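Local coordinates for blue copper protein (Hyphomicrobium denitrificans, PDB 3EF4), which binds a single copper ion and, as a pseudoazurin of the cupredoxin family, probably carries electrons between redox partners in the periplasm, at residues V24-V32 and E64-E72; V88-L99 and R114-Q124. All coordinates share one frame; numbering follows the deposited sequence.

Contact 1 of 2, residues V24-V32 and E64-E72; sequences VKVEAGDTV and EVVFNAEKE
Thr-31 and Asn-68 stand side by side on one face of the sheet and point the same way. Thr-31 turns CG2 toward the amide, 3.7 Å from Asn-68 ND2. Thr-31 chi1 of 52° puts CG2 anti to the carbonyl carbon, on the side of Asn-68. Val-32 and Phe-67 occupy the other face. CG2 of Val-32 comes obliquely to the ring, 4.3 Å from Phe-67 CD1, and Trp-50 meets the same ring edge-to-face. Val-32 and Phe-67 are also joined by two backbone bonds, Val-32 N to Phe-67 O and Phe-67 N to Val-32 O, both 2.8 Å and nearly straight. This is an antiparallel pairing of strands 31-35 and 65-68, at one edge of the cupredoxin beta-sandwich. Past the strands, the type II turn from Glu-27 to Asp-30 continues the contact. Gly-29 N donates to Ala-69 O (2.8 Å), and Ala-69 N to Asp-30 O (2.9 Å). The methyl of Ala-69 faces inward, its CB 3.7 Å from Val-26 CG2. Glu-70 bends at chi2 (-64°) and brings its carboxylate back over the turn. A water sits 2.7 Å from Glu-70 OE2 and 2.9 Å from Asp-30 O. The Asp-30 carboxylate is shared: OD1 accepts from Glu-27 N within the turn, and OD2 is bonded to Ala-1 N.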
loop_
_atom_site.group_PDB
_atom_site.type_symbol
_atom_site.label_atom_id
_atom_site.label_comp_id
_atom_site.label_asym_id
_atom_site.label_seq_id
_atom_site.Cartn_x
_atom_site.Cartn_y
_atom_site.Cartn_z
ATOM N N VAL A 24 4.421 -5.194 -2.238
ATOM C CA VAL A 24 4.857 -6.408 -1.521
ATOM C C VAL A 24 3.857 -7.522 -1.793
ATOM O O VAL A 24 2.653 -7.364 -1.761
ATOM C CB VAL A 24 5.148 -6.189 -0.051
ATOM C CG1 VAL A 24 3.900 -5.767 0.633
ATOM C CG2 VAL A 24 5.646 -7.440 0.679
ATOM N N LYS A 25 4.417 -8.666 -2.117
ATOM C CA LYS A 25 3.707 -9.906 -2.340
ATOM C C LYS A 25 3.764 -10.764 -1.098
ATOM O O LYS A 25 4.829 -11.043 -0.548
ATOM C CB LYS A 25 4.300 -10.625 -3.570
ATOM C CG LYS A 25 3.683 -12.023 -3.706
ATOM C CD LYS A 25 2.346 -12.045 -4.360
ATOM C CE LYS A 25 1.762 -13.430 -4.641
ATOM N NZ LYS A 25 1.977 -14.382 -3.513
ATOM N N VAL A 26 2.589 -11.168 -0.632
ATOM C CA VAL A 26 2.424 -11.934 0.569
ATOM C C VAL A 26 1.437 -13.078 0.328
ATOM O O VAL A 26 0.847 -13.220 -0.750
ATOM C CB VAL A 26 1.961 -11.087 1.761
ATOM C CG1 VAL A 26 2.805 -9.839 1.895
ATOM C CG2 VAL A 26 0.495 -10.689 1.603
ATOM N N GLU A 27 1.332 -13.915 1.348
ATOM C CA GLU A 27 0.345 -15.005 1.229
ATOM C C GLU A 27 -0.684 -14.832 2.337
ATOM O O GLU A 27 -0.473 -14.165 3.342
ATOM C CB GLU A 27 0.989 -16.391 1.301
ATOM C CG GLU A 27 1.858 -16.711 0.075
ATOM C CD GLU A 27 1.163 -16.722 -1.272
ATOM O OE1 GLU A 27 1.798 -16.744 -2.364
ATOM O OE2 GLU A 27 -0.081 -16.724 -1.353
ATOM N N ALA A 28 -1.839 -15.461 2.116
ATOM C CA ALA A 28 -2.840 -15.405 3.158
ATOM C C ALA A 28 -2.308 -15.904 4.499
ATOM O O ALA A 28 -1.554 -16.891 4.481
ATOM C CB ALA A 28 -4.008 -16.282 2.734
ATOM N N GLY A 29 -2.677 -15.235 5.572
ATOM C CA GLY A 29 -2.211 -15.520 6.900
ATOM C C GLY A 29 -0.985 -14.723 7.287
ATOM O O GLY A 29 -0.571 -14.725 8.456
ATOM N N ASP A 30 -0.373 -14.015 6.300
ATOM C CA ASP A 30 0.743 -13.143 6.603
ATOM C C ASP A 30 0.246 -11.841 7.209
ATOM O O ASP A 30 -0.871 -11.406 7.059
ATOM C CB ASP A 30 1.538 -12.813 5.343
ATOM C CG ASP A 30 2.345 -13.992 4.835
ATOM O OD1 ASP A 30 2.915 -13.852 3.732
ATOM O OD2 ASP A 30 2.423 -15.053 5.490
ATOM N N THR A 31 1.140 -11.181 7.896
ATOM C CA THR A 31 0.860 -9.830 8.333
ATOM C C THR A 31 1.772 -8.874 7.578
ATOM O O THR A 31 2.926 -9.169 7.243
ATOM C CB THR A 31 1.093 -9.575 9.822
ATOM O OG1 THR A 31 2.433 -10.061 9.999
ATOM C CG2 THR A 31 0.292 -10.402 10.782
ATOM N N VAL A 32 1.253 -7.691 7.321
ATOM C CA VAL A 32 2.068 -6.622 6.797
ATOM C C VAL A 32 2.028 -5.495 7.823
ATOM O O VAL A 32 0.962 -4.942 8.136
ATOM C CB VAL A 32 1.594 -6.120 5.416
ATOM C CG1 VAL A 32 2.539 -5.048 4.889
ATOM C CG2 VAL A 32 1.496 -7.285 4.439
ATOM N N GLU A 64 2.491 2.739 14.085
ATOM C CA GLU A 64 2.470 1.446 13.449
ATOM C C GLU A 64 1.027 1.022 13.246
ATOM O O GLU A 64 0.167 1.305 14.074
ATOM C CB GLU A 64 3.196 0.424 14.324
ATOM C CG GLU A 64 3.409 -0.911 13.655
ATOM C CD GLU A 64 2.535 -2.013 14.167
ATOM O OE1 GLU A 64 2.878 -3.178 13.818
ATOM O OE2 GLU A 64 1.583 -1.624 14.852
ATOM N N VAL A 65 0.765 0.310 12.167
ATOM C CA VAL A 65 -0.506 -0.365 11.935
ATOM C C VAL A 65 -0.236 -1.628 11.122
ATOM O O VAL A 65 0.730 -1.692 10.348
ATOM C CB VAL A 65 -1.469 0.577 11.211
ATOM C CG1 VAL A 65 -1.057 0.883 9.767
ATOM C CG2 VAL A 65 -2.901 0.018 11.229
ATOM N N VAL A 66 -1.072 -2.617 11.305
ATOM C CA VAL A 66 -0.998 -3.888 10.596
ATOM C C VAL A 66 -2.158 -4.066 9.656
ATOM O O VAL A 66 -3.299 -3.655 9.905
ATOM C CB VAL A 66 -0.908 -4.944 11.729
ATOM C CG1 VAL A 66 -2.258 -5.526 12.074
ATOM C CG2 VAL A 66 0.093 -6.059 11.439
ATOM N N PHE A 67 -1.835 -4.715 8.550
ATOM C CA PHE A 67 -2.776 -5.308 7.621
ATOM C C PHE A 67 -2.668 -6.836 7.783
ATOM O O PHE A 67 -1.566 -7.388 7.595
ATOM C CB PHE A 67 -2.500 -4.927 6.177
ATOM C CG PHE A 67 -3.300 -5.698 5.148
ATOM C CD1 PHE A 67 -2.646 -6.310 4.091
ATOM C CD2 PHE A 67 -4.661 -5.828 5.213
ATOM C CE1 PHE A 67 -3.304 -7.027 3.122
ATOM C CE2 PHE A 67 -5.325 -6.557 4.231
ATOM C CZ PHE A 67 -4.665 -7.133 3.188
ATOM N N ASN A 68 -3.743 -7.457 8.124
ATOM C CA ASN A 68 -3.773 -8.918 8.268
ATOM C C ASN A 68 -4.212 -9.500 6.940
ATOM O O ASN A 68 -5.384 -9.487 6.586
ATOM C CB ASN A 68 -4.717 -9.331 9.384
ATOM C CG ASN A 68 -4.321 -8.828 10.749
ATOM O OD1 ASN A 68 -5.154 -8.271 11.491
ATOM N ND2 ASN A 68 -3.092 -8.998 11.060
ATOM N N ALA A 69 -3.280 -9.978 6.139
ATOM C CA ALA A 69 -3.579 -10.486 4.810
ATOM C C ALA A 69 -4.362 -11.770 4.933
ATOM O O ALA A 69 -3.856 -12.663 5.599
ATOM C CB ALA A 69 -2.258 -10.669 4.069
ATOM N N GLU A 70 -5.557 -11.840 4.346
ATOM C CA GLU A 70 -6.409 -13.013 4.482
ATOM C C GLU A 70 -7.029 -13.425 3.161
ATOM O O GLU A 70 -6.815 -14.555 2.717
ATOM C CB GLU A 70 -7.485 -12.769 5.545
ATOM C CG GLU A 70 -6.936 -12.585 6.941
ATOM C CD GLU A 70 -6.242 -13.803 7.514
ATOM O OE1 GLU A 70 -6.655 -14.906 7.104
ATOM O OE2 GLU A 70 -5.350 -13.631 8.358
ATOM N N LYS A 71 -7.833 -12.587 2.556
ATOM C CA LYS A 71 -8.493 -12.842 1.302
ATOM C C LYS A 71 -7.585 -12.476 0.145
ATOM O O LYS A 71 -6.979 -11.403 0.119
ATOM C CB LYS A 71 -9.821 -12.062 1.253
ATOM C CG LYS A 71 -10.632 -12.403 -0.002
ATOM C CD LYS A 71 -11.964 -11.679 -0.100
ATOM C CE LYS A 71 -12.736 -12.124 -1.364
ATOM N N GLU A 72 -7.505 -13.328 -0.869
ATOM C CA GLU A 72 -6.625 -13.086 -2.009
ATOM C C GLU A 72 -7.060 -11.839 -2.740
ATOM O O GLU A 72 -8.261 -11.525 -2.807
ATOM C CB GLU A 72 -6.696 -14.299 -2.982
ATOM C CG GLU A 72 -8.038 -14.378 -3.721
ATOM C CD GLU A 72 -8.392 -15.607 -4.547
ATOM O OE1 GLU A 72 -7.469 -16.403 -4.832
ATOM O OE2 GLU A 72 -9.599 -15.837 -4.935
HETATM O O HOH W 1 -3.075 -12.137 8.722
#

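Contact 2 of 2, residues V88-L99 and R114-Q124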
loop_
_atom_site.group_PDB
_atom_site.type_symbol
_atom_site.label_atom_id
_atom_site.label_comp_id
_atom_site.label_asym_id
_atom_site.label_seq_id
_atom_site.Cartn_x
_atom_site.Cartn_y
_atom_site.Cartn_z
ATOM N N VAL A 88 1.825 5.861 -1.704
ATOM C CA VAL A 88 0.895 4.804 -1.998
ATOM C C VAL A 88 1.628 3.472 -2.008
ATOM O O VAL A 88 2.816 3.442 -2.397
ATOM C CB VAL A 88 0.094 5.046 -3.290
ATOM C CG1 VAL A 88 0.988 5.080 -4.524
ATOM C CG2 VAL A 88 -1.008 4.034 -3.485
ATOM N N VAL A 89 1.001 2.399 -1.607
ATOM C CA VAL A 89 1.585 1.066 -1.546
ATOM C C VAL A 89 0.544 0.068 -1.999
ATOM O O VAL A 89 -0.656 0.234 -1.777
ATOM C CB VAL A 89 2.107 0.776 -0.131
ATOM C CG1 VAL A 89 1.001 0.910 0.930
ATOM C CG2 VAL A 89 2.771 -0.589 -0.027
ATOM N N LEU A 90 1.024 -1.014 -2.606
ATOM C CA LEU A 90 0.208 -2.067 -3.147
ATOM C C LEU A 90 0.642 -3.395 -2.509
ATOM O O LEU A 90 1.798 -3.800 -2.639
ATOM C CB LEU A 90 0.358 -2.143 -4.657
ATOM C CG LEU A 90 -0.504 -3.184 -5.403
ATOM C CD1 LEU A 90 -1.972 -2.928 -5.178
ATOM C CD2 LEU A 90 -0.190 -3.207 -6.897
ATOM N N VAL A 91 -0.288 -4.074 -1.860
ATOM C CA VAL A 91 -0.019 -5.380 -1.262
ATOM C C VAL A 91 -0.792 -6.411 -2.076
ATOM O O VAL A 91 -2.015 -6.285 -2.232
ATOM C CB VAL A 91 -0.454 -5.449 0.199
ATOM C CG1 VAL A 91 -0.212 -6.820 0.791
ATOM C CG2 VAL A 91 0.274 -4.392 1.011
ATOM N N GLN A 92 -0.104 -7.424 -2.563
ATOM C CA GLN A 92 -0.739 -8.555 -3.244
ATOM C C GLN A 92 -0.785 -9.741 -2.323
ATOM O O GLN A 92 0.256 -10.212 -1.860
ATOM C CB GLN A 92 0.086 -8.930 -4.454
ATOM C CG GLN A 92 -0.542 -10.115 -5.190
ATOM C CD GLN A 92 0.191 -10.450 -6.489
ATOM O OE1 GLN A 92 0.979 -9.646 -7.022
ATOM N NE2 GLN A 92 -0.124 -11.621 -7.020
ATOM N N VAL A 93 -1.992 -10.223 -2.083
ATOM C CA VAL A 93 -2.216 -11.416 -1.296
ATOM C C VAL A 93 -2.563 -12.549 -2.246
ATOM O O VAL A 93 -3.648 -12.550 -2.843
ATOM C CB VAL A 93 -3.343 -11.213 -0.261
ATOM C CG1 VAL A 93 -3.508 -12.459 0.600
ATOM C CG2 VAL A 93 -3.090 -9.976 0.576
ATOM N N GLY A 94 -1.648 -13.481 -2.432
ATOM C CA GLY A 94 -2.001 -14.567 -3.348
ATOM C C GLY A 94 -2.294 -14.113 -4.745
ATOM O O GLY A 94 -1.604 -13.239 -5.281
ATOM N N LYS A 95 -3.329 -14.700 -5.376
ATOM C CA LYS A 95 -3.729 -14.393 -6.744
ATOM C C LYS A 95 -4.295 -12.987 -6.892
ATOM O O LYS A 95 -5.097 -12.592 -6.054
ATOM C CB LYS A 95 -4.725 -15.455 -7.204
ATOM C CG LYS A 95 -5.524 -15.236 -8.418
ATOM C CD LYS A 95 -5.070 -15.275 -9.850
ATOM C CE LYS A 95 -5.745 -14.165 -10.687
ATOM N NZ LYS A 95 -4.991 -13.813 -11.913
ATOM N N PRO A 96 -3.876 -12.225 -7.897
ATOM C CA PRO A 96 -4.339 -10.834 -8.066
ATOM C C PRO A 96 -5.709 -10.745 -8.721
ATOM O O PRO A 96 -5.847 -10.229 -9.830
ATOM C CB PRO A 96 -3.276 -10.225 -8.979
ATOM C CG PRO A 96 -2.812 -11.383 -9.819
ATOM C CD PRO A 96 -2.864 -12.581 -8.894
ATOM N N VAL A 97 -6.721 -11.231 -8.021
ATOM C CA VAL A 97 -8.003 -11.504 -8.644
ATOM C C VAL A 97 -8.711 -10.248 -9.108
ATOM O O VAL A 97 -9.507 -10.251 -10.064
ATOM C CB VAL A 97 -8.896 -12.322 -7.697
ATOM C CG1 VAL A 97 -8.211 -13.643 -7.416
ATOM C CG2 VAL A 97 -9.225 -11.582 -6.427
ATOM N N ASN A 98 -8.397 -9.123 -8.432
ATOM C CA ASN A 98 -9.049 -7.850 -8.741
ATOM C C ASN A 98 -8.126 -6.885 -9.497
ATOM O O ASN A 98 -8.295 -5.668 -9.473
ATOM C CB ASN A 98 -9.586 -7.189 -7.490
ATOM C CG ASN A 98 -8.494 -6.884 -6.498
ATOM O OD1 ASN A 98 -7.473 -7.584 -6.454
ATOM N ND2 ASN A 98 -8.620 -5.850 -5.689
ATOM N N LEU A 99 -7.160 -7.429 -10.251
ATOM C CA LEU A 99 -6.269 -6.588 -11.049
ATOM C C LEU A 99 -7.007 -5.631 -11.982
ATOM O O LEU A 99 -6.584 -4.464 -12.078
ATOM C CB LEU A 99 -5.301 -7.488 -11.821
ATOM C CG LEU A 99 -4.266 -6.735 -12.680
ATOM C CD1 LEU A 99 -3.376 -5.795 -11.858
ATOM C CD2 LEU A 99 -3.383 -7.778 -13.398
ATOM N N ARG A 114 3.172 6.462 -9.092
ATOM C CA ARG A 114 3.709 5.455 -8.191
ATOM C C ARG A 114 2.856 4.201 -8.177
ATOM O O ARG A 114 3.409 3.093 -8.187
ATOM C CB ARG A 114 3.845 6.047 -6.795
ATOM C CG ARG A 114 4.800 7.272 -6.811
ATOM C CD ARG A 114 5.880 6.986 -5.861
ATOM N NE ARG A 114 6.814 8.129 -5.770
ATOM C CZ ARG A 114 6.928 8.945 -4.729
ATOM N NH1 ARG A 114 7.845 9.903 -4.784
ATOM N NH2 ARG A 114 6.193 8.874 -3.622
ATOM N N LEU A 115 1.540 4.347 -8.153
ATOM C CA LEU A 115 0.681 3.161 -8.174
ATOM C C LEU A 115 0.867 2.416 -9.487
ATOM O O LEU A 115 0.883 1.197 -9.483
ATOM C CB LEU A 115 -0.772 3.553 -7.940
ATOM C CG LEU A 115 -1.772 2.379 -7.913
ATOM C CD1 LEU A 115 -1.437 1.328 -6.873
ATOM C CD2 LEU A 115 -3.162 2.966 -7.661
ATOM N N ASP A 116 1.011 3.094 -10.624
ATOM C CA ASP A 116 1.213 2.394 -11.853
ATOM C C ASP A 116 2.489 1.573 -11.812
ATOM O O ASP A 116 2.542 0.444 -12.310
ATOM C CB ASP A 116 1.247 3.361 -13.035
ATOM C CG ASP A 116 -0.110 3.826 -13.481
ATOM O OD1 ASP A 116 -1.136 3.433 -12.899
ATOM O OD2 ASP A 116 -0.120 4.674 -14.425
ATOM N N GLY A 117 3.546 2.126 -11.224
ATOM C CA GLY A 117 4.782 1.377 -11.054
ATOM C C GLY A 117 4.600 0.128 -10.206
ATOM O O GLY A 117 5.214 -0.905 -10.489
ATOM N N GLU A 118 3.783 0.260 -9.177
ATOM C CA GLU A 118 3.517 -0.878 -8.299
ATOM C C GLU A 118 2.666 -1.951 -8.987
ATOM O O GLU A 118 2.916 -3.166 -8.888
ATOM C CB GLU A 118 2.882 -0.367 -7.007
ATOM C CG GLU A 118 3.808 0.544 -6.242
ATOM C CD GLU A 118 3.134 1.369 -5.186
ATOM O OE1 GLU A 118 1.912 1.300 -4.970
ATOM O OE2 GLU A 118 3.910 2.139 -4.513
ATOM N N ILE A 119 1.656 -1.510 -9.689
ATOM C CA ILE A 119 0.792 -2.450 -10.445
ATOM C C ILE A 119 1.632 -3.257 -11.421
ATOM O O ILE A 119 1.343 -4.449 -11.640
ATOM C CB ILE A 119 -0.325 -1.696 -11.163
ATOM C CG1 ILE A 119 -1.329 -1.041 -10.231
ATOM C CG2 ILE A 119 -1.002 -2.631 -12.196
ATOM C CD1 ILE A 119 -2.258 -0.050 -10.905
ATOM N N ALA A 120 2.639 -2.682 -12.026
ATOM C CA ALA A 120 3.479 -3.382 -12.986
ATOM C C ALA A 120 4.307 -4.497 -12.346
ATOM O O ALA A 120 4.837 -5.371 -13.030
ATOM C CB ALA A 120 4.385 -2.425 -13.711
ATOM N N LYS A 121 4.402 -4.545 -11.016
ATOM C CA LYS A 121 5.108 -5.549 -10.290
ATOM C C LYS A 121 4.209 -6.716 -9.888
ATOM O O LYS A 121 4.715 -7.712 -9.340
ATOM C CB LYS A 121 5.776 -4.955 -9.042
ATOM C CG LYS A 121 6.833 -3.953 -9.420
ATOM C CD LYS A 121 7.481 -3.290 -8.221
ATOM C CE LYS A 121 8.712 -2.436 -8.599
ATOM N N VAL A 122 2.925 -6.608 -10.148
ATOM C CA VAL A 122 1.993 -7.698 -9.789
ATOM C C VAL A 122 2.456 -9.034 -10.350
ATOM O O VAL A 122 2.877 -9.113 -11.497
ATOM C CB VAL A 122 0.573 -7.327 -10.203
ATOM C CG1 VAL A 122 -0.381 -8.502 -10.191
ATOM C CG2 VAL A 122 0.150 -6.228 -9.215
ATOM N N VAL A 123 2.357 -10.077 -9.513
ATOM C CA VAL A 123 2.824 -11.387 -9.971
ATOM C C VAL A 123 1.645 -12.166 -10.507
ATOM O O VAL A 123 0.771 -12.475 -9.679
ATOM C CB VAL A 123 3.489 -12.138 -8.817
ATOM C CG1 VAL A 123 4.036 -13.488 -9.272
ATOM C CG2 VAL A 123 4.615 -11.308 -8.191
ATOM N N GLN A 124 1.613 -12.491 -11.743
ATOM C CA GLN A 124 0.498 -13.203 -12.367
ATOM C C GLN A 124 0.886 -14.634 -12.729
ATOM O O GLN A 124 0.170 -15.594 -12.401
ATOM C CB GLN A 124 0.005 -12.456 -13.614
ATOM C CG GLN A 124 -0.517 -11.036 -13.332
ATOM C CD GLN A 124 -1.110 -10.384 -14.571
ATOM O OE1 GLN A 124 -0.525 -9.419 -15.117
ATOM N NE2 GLN A 124 -2.275 -10.915 -15.023
ATOM O OXT GLN A 124 1.937 -14.859 -13.387
#
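Leu-90 and Gln-92 point from strand 88-93 toward the C-terminal segment and carry the close packing. Leu-90 lays CD2 against Ile-119 and Val-122, 3.8 Å from Val-122 CG2. Its CB faces Glu-118 CB. The fully extended Gln-92 side chain reaches the backbone of Val-123. Gln-92 OE1 accepts from Val-123 N at 2.9 Å, on a lone pair, with the N-H pointing almost straight at it (170°). Gln-92 NE2 donates to Val-123 O, also at 2.9 Å, and to Gly-94 O at 2.8 Å. Three bonds fix the rotation of the Gln-92 amide and which end is oxygen. The buried Glu-118 carboxylate is close too: Glu-118 OE2 lies 2.7 Å from Val-88 O, which suggests a protonated acid. The Val-88 and Arg-114 side chains run past each other in opposite directions, while the Arg-114 guanidinium goes on to Thr-16 O. Toward the chain end the contact opens to solvent. Pro-96 still packs on Val-122 CG1, but the exposed Gln-124 rests mainly on Leu-99 and, more loosely, on Pro-96. Leu-99 CD2 lies 3.7 Å from Gln-124 CD, the side chains crossing at about a right angle. Strand 88-93 and helix 114-119 run nearly parallel (20°); C-terminal helices packed on the cupredoxin sandwich are characteristic of pseudoazurins.

Contact 1 and contact 2 join through neighbouring strands 18-26 and 88-93, with their centres about 13 Å apart. Val-26 N lies 2.8 Å from Gln-92 O, and Val-24 O 2.9 Å from Gln-92 N, both probable hydrogen bonds. Gln-92 thus ties the strand of residues 24-26 with its backbone and the chain end with its side chain. Lys-25 also packs on it, Lys-25 CD to Gln-92 CD 3.4 Å. The copper is held by His-41, Cys-79, His-82 and Met-87. Contact 2 is nearer to it: the Arg-114 side chain is about 9 Å from the copper and about 5 Å from the Met-87 side chain. In contact 1 the Val-65 side chain is about 11 Å from the copper.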